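Acid phosphatase (Bacillus anthracis, PDB 2I33) hydrolyses phosphate monoesters as a magnesium-dependent class C acid phosphatase of the HAD superfamily. Local coordinates at the interface of chains A and B. Numbering follows the deposited sequence. Chains: chain A/B, Acid phosphatase.

Contact 1: the interface of chains A and B. Residues chain A 31-32; chain B 180-182, 196, 213, 222.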
loop_
_atom_site.group_PDB
_atom_site.type_symbol
_atom_site.label_atom_id
_atom_site.label_comp_id
_atom_site.label_asym_id
_atom_site.label_seq_id
_atom_site.Cartn_x
_atom_site.Cartn_y
_atom_site.Cartn_z
ATOM N N GLY A 31 -7.009 7.565 4.760
ATOM C CA GLY A 31 -7.038 6.648 5.901
ATOM C C GLY A 31 -6.508 5.269 5.528
ATOM O O GLY A 31 -5.959 4.557 6.350
ATOM N N GLU A 32 -6.760 4.842 4.281
ATOM C CA GLU A 32 -6.260 3.567 3.766
ATOM C C GLU A 32 -4.764 3.458 3.918
ATOM O O GLU A 32 -4.243 2.405 4.300
ATOM C CB GLU A 32 -6.626 3.413 2.296
ATOM C CG GLU A 32 -8.075 3.108 2.030
ATOM C CD GLU A 32 -9.026 4.304 2.076
ATOM O OE1 GLU A 32 -8.595 5.448 2.352
ATOM O OE2 GLU A 32 -10.220 4.048 1.845
ATOM N N ASP B 180 -9.503 -2.684 -0.629
ATOM C CA ASP B 180 -8.606 -1.532 -0.865
ATOM C C ASP B 180 -9.191 -0.210 -0.409
ATOM O O ASP B 180 -8.536 0.834 -0.503
ATOM C CB ASP B 180 -8.333 -1.387 -2.366
ATOM C CG ASP B 180 -9.577 -1.053 -3.154
ATOM O OD1 ASP B 180 -10.500 -1.905 -3.143
ATOM O OD2 ASP B 180 -9.660 0.066 -3.725
ATOM N N ASN B 181 -10.416 -0.251 0.056
ATOM C CA ASN B 181 -11.157 0.954 0.409
ATOM C C ASN B 181 -11.695 0.705 1.824
ATOM O O ASN B 181 -12.193 -0.374 2.129
ATOM C CB ASN B 181 -12.267 1.143 -0.631
ATOM C CG ASN B 181 -13.106 2.360 -0.410
ATOM O OD1 ASN B 181 -13.198 2.893 0.701
ATOM N ND2 ASN B 181 -13.777 2.812 -1.487
ATOM N N LEU B 182 -11.549 1.670 2.717
ATOM C CA LEU B 182 -12.024 1.454 4.085
ATOM C C LEU B 182 -13.491 1.046 4.153
ATOM O O LEU B 182 -13.912 0.362 5.089
ATOM C CB LEU B 182 -11.811 2.694 4.956
ATOM C CG LEU B 182 -10.339 3.023 5.181
ATOM C CD1 LEU B 182 -10.218 4.379 5.848
ATOM C CD2 LEU B 182 -9.639 1.939 5.964
ATOM N N ARG B 196 -12.683 9.618 9.117
ATOM C CA ARG B 196 -12.336 8.279 8.666
ATOM C C ARG B 196 -10.917 8.001 9.089
ATOM O O ARG B 196 -10.588 6.879 9.477
ATOM C CB ARG B 196 -12.561 8.091 7.168
ATOM C CG ARG B 196 -11.624 8.855 6.245
ATOM C CD ARG B 196 -12.238 8.993 4.843
ATOM N NE ARG B 196 -12.534 7.719 4.195
ATOM C CZ ARG B 196 -11.653 6.956 3.546
ATOM N NH1 ARG B 196 -10.393 7.341 3.387
ATOM N NH2 ARG B 196 -12.041 5.830 2.994
ATOM N N ILE B 213 -6.172 -4.921 4.327
ATOM C CA ILE B 213 -6.258 -3.763 3.436
ATOM C C ILE B 213 -5.179 -3.881 2.368
ATOM O O ILE B 213 -4.119 -4.478 2.612
ATOM C CB ILE B 213 -6.113 -2.438 4.209
ATOM C CG1 ILE B 213 -6.182 -1.205 3.295
ATOM C CG2 ILE B 213 -4.844 -2.440 5.045
ATOM C CD1 ILE B 213 -7.530 -0.787 2.948
ATOM N N TRP B 222 -11.064 7.643 -0.358
ATOM C CA TRP B 222 -10.127 8.644 0.124
ATOM C C TRP B 222 -10.223 9.924 -0.697
ATOM O O TRP B 222 -10.058 10.994 -0.164
ATOM C CB TRP B 222 -8.699 8.119 0.127
ATOM C CG TRP B 222 -8.183 7.834 -1.213
ATOM C CD1 TRP B 222 -8.246 6.667 -1.881
ATOM C CD2 TRP B 222 -7.450 8.737 -2.046
ATOM N NE1 TRP B 222 -7.651 6.787 -3.093
ATOM C CE2 TRP B 222 -7.153 8.051 -3.231
ATOM C CE3 TRP B 222 -7.068 10.081 -1.926
ATOM C CZ2 TRP B 222 -6.428 8.626 -4.265
ATOM C CZ3 TRP B 222 -6.344 10.651 -2.965
ATOM C CH2 TRP B 222 -6.052 9.927 -4.113
HETATM O O HOH W 1 -10.677 4.440 -0.816
HETATM O O HOH W 2 -9.027 9.703 4.283
#
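A:Glu32 reaches across the interface and sets its carboxylate against the end of the B:Arg196 guanidinium. The two groups meet end-on. NH1 of B:Arg196 donates to OE1 of A:Glu32 at 2.8 Å, and NH2 donates to OE2 at 2.8 Å, the closest charged pair of a salt bridge. Both bonds use the syn sides of the carboxylate and are nearly straight. The carboxylate lies at the in-plane edge of the guanidinium, but the two planes are twisted by 30°. The fork is therefore slightly skewed. The A:Glu32 chain leaves the first turn of helix 31-54 with CG anti to the carbonyl carbon (chi1 -74°). It then bends at chi2 (80°), which turns the acid toward B:Arg196.

OE2 takes a further bond on its anti side. The backbone N of B:Leu182, at the start of the 3-10 helix 182-184, donates to OE2 of A:Glu32 at 2.9 Å. This donor and NH2 of B:Arg196 come from the same face of the carboxylate plane. Two protein donors thus grip OE2 and probably favour a charged carboxylate.

B:Leu182 also packs around the pair. Its CG lies 3.6 Å from CD of A:Glu32. Its CD1 sits over one face of the guanidinium, near the rim, and also touches A:Gly31. On the aliphatic part of A:Glu32, CG rests 3.4 Å from the backbone O of B:Asp180. B:Asp180 is itself part of the magnesium site, so this contact probably borders the active site of chain B.

B:Trp222 meets OE1 of A:Glu32 through its CB, 3.5 Å away, rather than through the indole ring. Water 1 links the backbone N of B:Trp222 to OE2 of A:Glu32. Water 2 lies at the guanidinium edge and joins NH1 of B:Arg196, at 2.9 Å, to the backbone N of A:Gly31, at 3.0 Å.

Contact 2: the interface of chains A and B. Residues chain A 28, 74-75, 78; chain B 245-248.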
loop_
_atom_site.group_PDB
_atom_site.type_symbol
_atom_site.label_atom_id
_atom_site.label_comp_id
_atom_site.label_asym_id
_atom_site.label_seq_id
_atom_site.Cartn_x
_atom_site.Cartn_y
_atom_site.Cartn_z
ATOM N N GLN A 28 -0.725 11.379 1.911
ATOM C CA GLN A 28 -0.899 12.376 2.959
ATOM C C GLN A 28 -2.234 12.373 3.655
ATOM O O GLN A 28 -2.325 12.797 4.817
ATOM C CB GLN A 28 -0.699 13.772 2.386
ATOM C CG GLN A 28 0.714 14.068 2.142
ATOM C CD GLN A 28 1.014 15.552 2.187
ATOM O OE1 GLN A 28 0.356 16.357 1.521
ATOM N NE2 GLN A 28 1.993 15.926 2.989
ATOM N N SER A 74 6.199 13.215 3.333
ATOM C CA SER A 74 5.293 13.674 2.315
ATOM C C SER A 74 5.189 15.216 2.247
ATOM O O SER A 74 4.938 15.725 1.153
ATOM C CB SER A 74 3.933 12.983 2.426
ATOM O OG SER A 74 3.324 13.334 3.623
ATOM N N PRO A 75 5.392 15.976 3.364
ATOM C CA PRO A 75 5.374 17.448 3.175
ATOM C C PRO A 75 6.398 17.948 2.166
ATOM O O PRO A 75 6.189 18.980 1.529
ATOM C CB PRO A 75 5.704 17.992 4.554
ATOM C CG PRO A 75 5.205 16.884 5.494
ATOM C CD PRO A 75 5.539 15.625 4.796
ATOM N N ALA A 78 4.807 17.273 -1.249
ATOM C CA ALA A 78 3.799 18.333 -1.428
ATOM C C ALA A 78 4.448 19.644 -1.884
ATOM O O ALA A 78 3.948 20.334 -2.765
ATOM C CB ALA A 78 3.020 18.552 -0.157
ATOM N N ASN B 245 -5.370 20.266 -0.157
ATOM C CA ASN B 245 -5.217 19.200 0.837
ATOM C C ASN B 245 -3.841 18.584 0.879
ATOM O O ASN B 245 -3.607 17.671 1.654
ATOM C CB ASN B 245 -6.274 18.127 0.632
ATOM C CG ASN B 245 -7.565 18.524 1.222
ATOM O OD1 ASN B 245 -7.818 18.260 2.409
ATOM N ND2 ASN B 245 -8.369 19.246 0.452
ATOM N N LEU B 246 -2.935 19.089 0.063
ATOM C CA LEU B 246 -1.534 18.746 0.218
ATOM C C LEU B 246 -0.993 19.638 1.328
ATOM O O LEU B 246 -1.352 20.827 1.428
ATOM C CB LEU B 246 -0.787 18.993 -1.077
ATOM C CG LEU B 246 -1.136 18.034 -2.195
ATOM C CD1 LEU B 246 -0.512 18.560 -3.505
ATOM C CD2 LEU B 246 -0.671 16.646 -1.829
ATOM N N LYS B 247 -0.161 19.061 2.173
ATOM C CA LYS B 247 0.453 19.789 3.263
ATOM C C LYS B 247 1.938 19.904 2.939
ATOM O O LYS B 247 2.629 18.911 3.006
ATOM C CB LYS B 247 0.274 19.013 4.569
ATOM N N SER B 248 2.383 21.093 2.559
ATOM C CA SER B 248 3.803 21.369 2.333
ATOM C C SER B 248 4.466 21.728 3.666
ATOM O O SER B 248 3.835 21.622 4.736
ATOM C CB SER B 248 3.947 22.489 1.295
ATOM O OG SER B 248 5.306 22.797 1.026
#
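A:Ala78 packs its methyl group against the extended C-terminal segment of chain B. CB of A:Ala78 lies 3.9 Å from CB of B:Leu246 and 3.8 Å from CA of B:Ser248. These contacts flank B:Lys247, and the methyl lies over the face of its carbonyl group. A:Pro75, one turn earlier in helix 74-83, brings its CB to 3.6 Å from O of B:Lys247, out beyond the oxygen. B:Leu246 also brings CD2 to 3.5 Å from OE1 of A:Gln28, so the small apolar patch runs into the polar rim.

At the rim, the A:Gln28 amide pairs with the backbone of B:Lys247. The backbone N of B:Lys247 donates to OE1 of A:Gln28 at 2.8 Å. This donor is tilted 23° from the carbonyl plane of the amide. In return, NE2 of A:Gln28 donates to the backbone O of B:Lys247 at 3.1 Å. That bond is nearly straight and uses a lone pair in the carbonyl plane. The A:Gln28 chain runs extended beyond CG (chi2 -154°), which carries the amide out from helix 21-29 to the extended segment.

Both bonds go to main-chain atoms and so probably depend little on the B:Lys247 side chain. It is modelled only to CB, so the structure alone does not show what its end does. A:Ser74 serves as a second shell and helps fix the amide's rotation. NE2 of A:Gln28 donates to the hydroxyl OG of A:Ser74 at 3.0 Å, close to the amide plane.

The centres of the C-alpha atoms of contact 1 and contact 2 are about 18 Å apart. The contacts share no residue. On chain A they use neighbouring elements: contact 1 the start of helix 31-54, contact 2 the end of helix 21-29. Contact 2 also uses helix 74-83. On chain B, contact 1 lies beside the metal site, whereas contact 2 holds the segment following helix 235-244. Each contact has a two-fold twin. The N-terminal helices thus tie together separate parts of the partner, consistent with a dimer, though the deposited assembly alone does not prove one.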